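Local coordinates for CSE1 (Thermus thermophilus, PDB 4AN8), which serves as a subunit of the Cascade ribonucleoprotein complex, which probably uses CRISPR RNA to target invading nucleic acids in bacterial adaptive immunity, at residues Leu392-Val403 / Ala485-Leu496. Numbering follows the deposited sequence.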
# COMPACT_ATOMS: atom_id res chain seq x y z
N LEU A 392 -29.67 -4.05 -4.59
CA LEU A 392 -29.58 -2.99 -5.60
C LEU A 392 -29.08 -3.51 -6.94
O LEU A 392 -29.62 -3.15 -7.99
CB LEU A 392 -28.70 -1.83 -5.12
CG LEU A 392 -29.31 -1.06 -3.94
CD1 LEU A 392 -28.34 -0.01 -3.35
CD2 LEU A 392 -30.66 -0.43 -4.32
N LYS A 393 -28.04 -4.34 -6.92
CA LYS A 393 -27.53 -4.93 -8.16
C LYS A 393 -28.63 -5.73 -8.87
O LYS A 393 -28.73 -5.73 -10.10
CB LYS A 393 -26.32 -5.81 -7.88
CG LYS A 393 -25.74 -6.53 -9.10
CD LYS A 393 -24.67 -7.51 -8.66
CE LYS A 393 -24.03 -8.24 -9.84
NZ LYS A 393 -23.28 -7.32 -10.77
N HIS A 394 -29.45 -6.43 -8.10
CA HIS A 394 -30.50 -7.23 -8.69
C HIS A 394 -31.56 -6.31 -9.28
O HIS A 394 -32.05 -6.52 -10.40
CB HIS A 394 -31.12 -8.17 -7.65
CG HIS A 394 -32.23 -9.01 -8.20
ND1 HIS A 394 -33.53 -8.88 -7.78
CD2 HIS A 394 -32.23 -9.99 -9.14
CE1 HIS A 394 -34.29 -9.75 -8.43
NE2 HIS A 394 -33.52 -10.43 -9.26
N LEU A 395 -31.90 -5.27 -8.53
CA LEU A 395 -32.83 -4.26 -9.00
C LEU A 395 -32.36 -3.72 -10.36
O LEU A 395 -33.13 -3.68 -11.33
CB LEU A 395 -32.95 -3.15 -7.97
CG LEU A 395 -34.22 -2.32 -7.96
CD1 LEU A 395 -34.17 -1.26 -6.86
CD2 LEU A 395 -34.41 -1.67 -9.29
N ALA A 396 -31.08 -3.33 -10.45
CA ALA A 396 -30.53 -2.78 -11.69
C ALA A 396 -30.63 -3.76 -12.85
O ALA A 396 -30.91 -3.37 -13.98
CB ALA A 396 -29.07 -2.33 -11.49
N GLN A 397 -30.40 -5.04 -12.57
CA GLN A 397 -30.57 -6.09 -13.58
C GLN A 397 -32.03 -6.18 -14.08
O GLN A 397 -32.26 -6.28 -15.28
CB GLN A 397 -30.14 -7.44 -13.03
CG GLN A 397 -28.66 -7.71 -13.16
CD GLN A 397 -28.17 -8.75 -12.17
OE1 GLN A 397 -28.96 -9.35 -11.43
NE2 GLN A 397 -26.86 -8.97 -12.13
N GLU A 398 -32.99 -6.14 -13.15
CA GLU A 398 -34.40 -6.22 -13.52
C GLU A 398 -34.86 -4.96 -14.30
O GLU A 398 -35.68 -5.05 -15.22
CB GLU A 398 -35.28 -6.46 -12.29
CG GLU A 398 -35.09 -7.82 -11.64
CD GLU A 398 -35.72 -8.96 -12.45
OE1 GLU A 398 -35.15 -9.34 -13.49
OE2 GLU A 398 -36.78 -9.49 -12.02
N VAL A 399 -34.33 -3.80 -13.93
CA VAL A 399 -34.61 -2.60 -14.71
C VAL A 399 -34.13 -2.78 -16.14
O VAL A 399 -34.91 -2.63 -17.08
CB VAL A 399 -34.00 -1.33 -14.09
CG1 VAL A 399 -33.93 -0.21 -15.14
CG2 VAL A 399 -34.80 -0.91 -12.87
N ALA A 400 -32.85 -3.12 -16.30
CA ALA A 400 -32.29 -3.30 -17.63
C ALA A 400 -33.12 -4.27 -18.47
O ALA A 400 -33.39 -4.01 -19.64
CB ALA A 400 -30.86 -3.77 -17.55
N LYS A 401 -33.53 -5.38 -17.88
CA LYS A 401 -34.31 -6.38 -18.61
C LYS A 401 -35.70 -5.86 -19.00
O LYS A 401 -36.19 -6.13 -20.10
CB LYS A 401 -34.44 -7.67 -17.80
CG LYS A 401 -33.11 -8.35 -17.53
CD LYS A 401 -33.27 -9.52 -16.58
CE LYS A 401 -34.09 -10.64 -17.20
NZ LYS A 401 -34.10 -11.87 -16.36
N ALA A 402 -36.33 -5.12 -18.09
CA ALA A 402 -37.63 -4.54 -18.37
C ALA A 402 -37.56 -3.59 -19.56
O ALA A 402 -38.47 -3.54 -20.39
CB ALA A 402 -38.16 -3.81 -17.14
N VAL A 403 -36.47 -2.84 -19.64
CA VAL A 403 -36.29 -1.89 -20.73
C VAL A 403 -36.16 -2.56 -22.09
O VAL A 403 -36.82 -2.17 -23.05
CB VAL A 403 -35.06 -1.00 -20.46
CG1 VAL A 403 -34.66 -0.24 -21.72
CG2 VAL A 403 -35.36 -0.03 -19.32
N ALA A 485 -39.96 -0.37 -16.59
CA ALA A 485 -38.85 -0.69 -15.72
C ALA A 485 -38.93 0.16 -14.48
O ALA A 485 -38.69 -0.31 -13.37
CB ALA A 485 -37.54 -0.44 -16.44
N LEU A 486 -39.28 1.42 -14.67
CA LEU A 486 -39.39 2.33 -13.56
C LEU A 486 -40.49 2.00 -12.60
O LEU A 486 -40.31 2.10 -11.43
CB LEU A 486 -39.56 3.77 -14.04
CG LEU A 486 -39.75 4.80 -12.95
CD1 LEU A 486 -40.96 4.50 -12.19
CD2 LEU A 486 -38.62 4.93 -12.04
N ALA A 487 -41.66 1.64 -13.11
CA ALA A 487 -42.76 1.31 -12.21
C ALA A 487 -42.40 0.06 -11.41
O ALA A 487 -42.59 0.03 -10.20
CB ALA A 487 -44.05 1.11 -12.98
N GLN A 488 -41.88 -0.96 -12.09
CA GLN A 488 -41.47 -2.19 -11.42
C GLN A 488 -40.36 -1.93 -10.41
O GLN A 488 -40.43 -2.40 -9.27
CB GLN A 488 -41.00 -3.24 -12.44
CG GLN A 488 -42.09 -3.77 -13.34
CD GLN A 488 -41.56 -4.77 -14.36
OE1 GLN A 488 -42.10 -4.90 -15.46
NE2 GLN A 488 -40.48 -5.46 -14.00
N GLY A 489 -39.36 -1.16 -10.83
CA GLY A 489 -38.21 -0.87 -10.00
C GLY A 489 -38.55 -0.13 -8.72
O GLY A 489 -38.04 -0.47 -7.65
N GLU A 490 -39.41 0.89 -8.83
CA GLU A 490 -39.86 1.63 -7.66
C GLU A 490 -40.50 0.69 -6.62
O GLU A 490 -40.31 0.87 -5.41
CB GLU A 490 -40.85 2.74 -8.06
CG GLU A 490 -41.34 3.63 -6.91
CD GLU A 490 -40.29 4.62 -6.42
OE1 GLU A 490 -39.72 5.38 -7.23
OE2 GLU A 490 -40.04 4.66 -5.20
N GLN A 491 -41.25 -0.30 -7.09
CA GLN A 491 -41.89 -1.25 -6.19
C GLN A 491 -40.85 -2.14 -5.50
O GLN A 491 -40.88 -2.31 -4.29
CB GLN A 491 -42.93 -2.10 -6.92
CG GLN A 491 -44.18 -1.32 -7.29
CD GLN A 491 -45.23 -2.16 -8.00
OE1 GLN A 491 -45.11 -3.39 -8.09
NE2 GLN A 491 -46.28 -1.51 -8.49
N GLU A 492 -39.93 -2.69 -6.30
CA GLU A 492 -38.84 -3.53 -5.79
C GLU A 492 -37.96 -2.74 -4.83
O GLU A 492 -37.60 -3.23 -3.76
CB GLU A 492 -38.01 -4.08 -6.95
CG GLU A 492 -37.03 -5.18 -6.59
CD GLU A 492 -36.50 -5.91 -7.81
OE1 GLU A 492 -36.90 -5.58 -8.95
OE2 GLU A 492 -35.67 -6.84 -7.65
N PHE A 493 -37.63 -1.52 -5.22
CA PHE A 493 -36.82 -0.68 -4.36
C PHE A 493 -37.52 -0.46 -3.03
O PHE A 493 -36.87 -0.31 -2.00
CB PHE A 493 -36.51 0.66 -5.01
CG PHE A 493 -35.73 1.58 -4.12
CD1 PHE A 493 -34.34 1.48 -4.05
CD2 PHE A 493 -36.38 2.52 -3.34
CE1 PHE A 493 -33.62 2.31 -3.23
CE2 PHE A 493 -35.66 3.36 -2.50
CZ PHE A 493 -34.27 3.26 -2.45
N GLY A 494 -38.85 -0.45 -3.06
CA GLY A 494 -39.63 -0.31 -1.85
C GLY A 494 -39.43 -1.52 -0.96
O GLY A 494 -39.16 -1.39 0.23
N ARG A 495 -39.56 -2.70 -1.54
CA ARG A 495 -39.24 -3.94 -0.83
C ARG A 495 -37.88 -3.85 -0.12
O ARG A 495 -37.80 -4.07 1.09
CB ARG A 495 -39.25 -5.13 -1.78
CG ARG A 495 -40.44 -6.05 -1.61
CD ARG A 495 -40.35 -7.27 -2.51
NE ARG A 495 -40.28 -6.94 -3.93
CZ ARG A 495 -41.32 -6.52 -4.66
NH1 ARG A 495 -42.51 -6.36 -4.10
NH2 ARG A 495 -41.16 -6.25 -5.95
N LEU A 496 -36.83 -3.53 -0.87
CA LEU A 496 -35.47 -3.47 -0.32
C LEU A 496 -35.36 -2.58 0.92
O LEU A 496 -34.82 -3.00 1.94
CB LEU A 496 -34.46 -3.01 -1.38
CG LEU A 496 -33.92 -4.08 -2.34
CD1 LEU A 496 -32.96 -3.46 -3.33
CD2 LEU A 496 -33.25 -5.19 -1.58
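Leu-395 fits as a knob into the hole formed by Gly-489, Glu-492, Phe-493 and Leu-496, and its two methyls divide the work. CD1 lies in the plane of the Phe-493 ring at its edge and presses on Phe-493 CB at 3.5 Å, while CD2 rests on the bare backbone at Gly-489 CA, 3.9 Å away. A chi1 of -155°, with CG roughly anti to the backbone N, carries the branch point toward the hole, and an extended chi2 sets the two methyls. One turn earlier, Leu-392 CD2 meets Leu-496 CD1 at 3.9 Å and also the edge of the Phe-493 ring.

At the other end the packing centres on the methyl of Ala-485. Ala-402 CB lies 3.5 Å from Ala-485 CB, tighter than usual carbon contact, and Val-399 CG1 and Val-403 CG2 also reach Ala-485 CB. Here the CA atoms of Val-399 and Ala-485 come within 4.8 Å.

A polar cluster lies on one flank. Glu-492, extended beyond CG, brings OE2 to 3.0 Å from His-394 ND1, the ring and carboxylate planes being 68° apart. Its OE1 touches the aliphatic part of Glu-398, whose CG sits above one face of the imidazole, displaced toward its rim.

The segment axes approach to 8.8 Å at 161°, a nearly antiparallel pairing within the helical bundle of Cse1. Helix 453-476 packs against both partners, Trp-469 touching Leu-395 and stacking on Phe-493; helix 429-446 meets Leu-392, and helix 417-426 receives Ala-400 and Val-403.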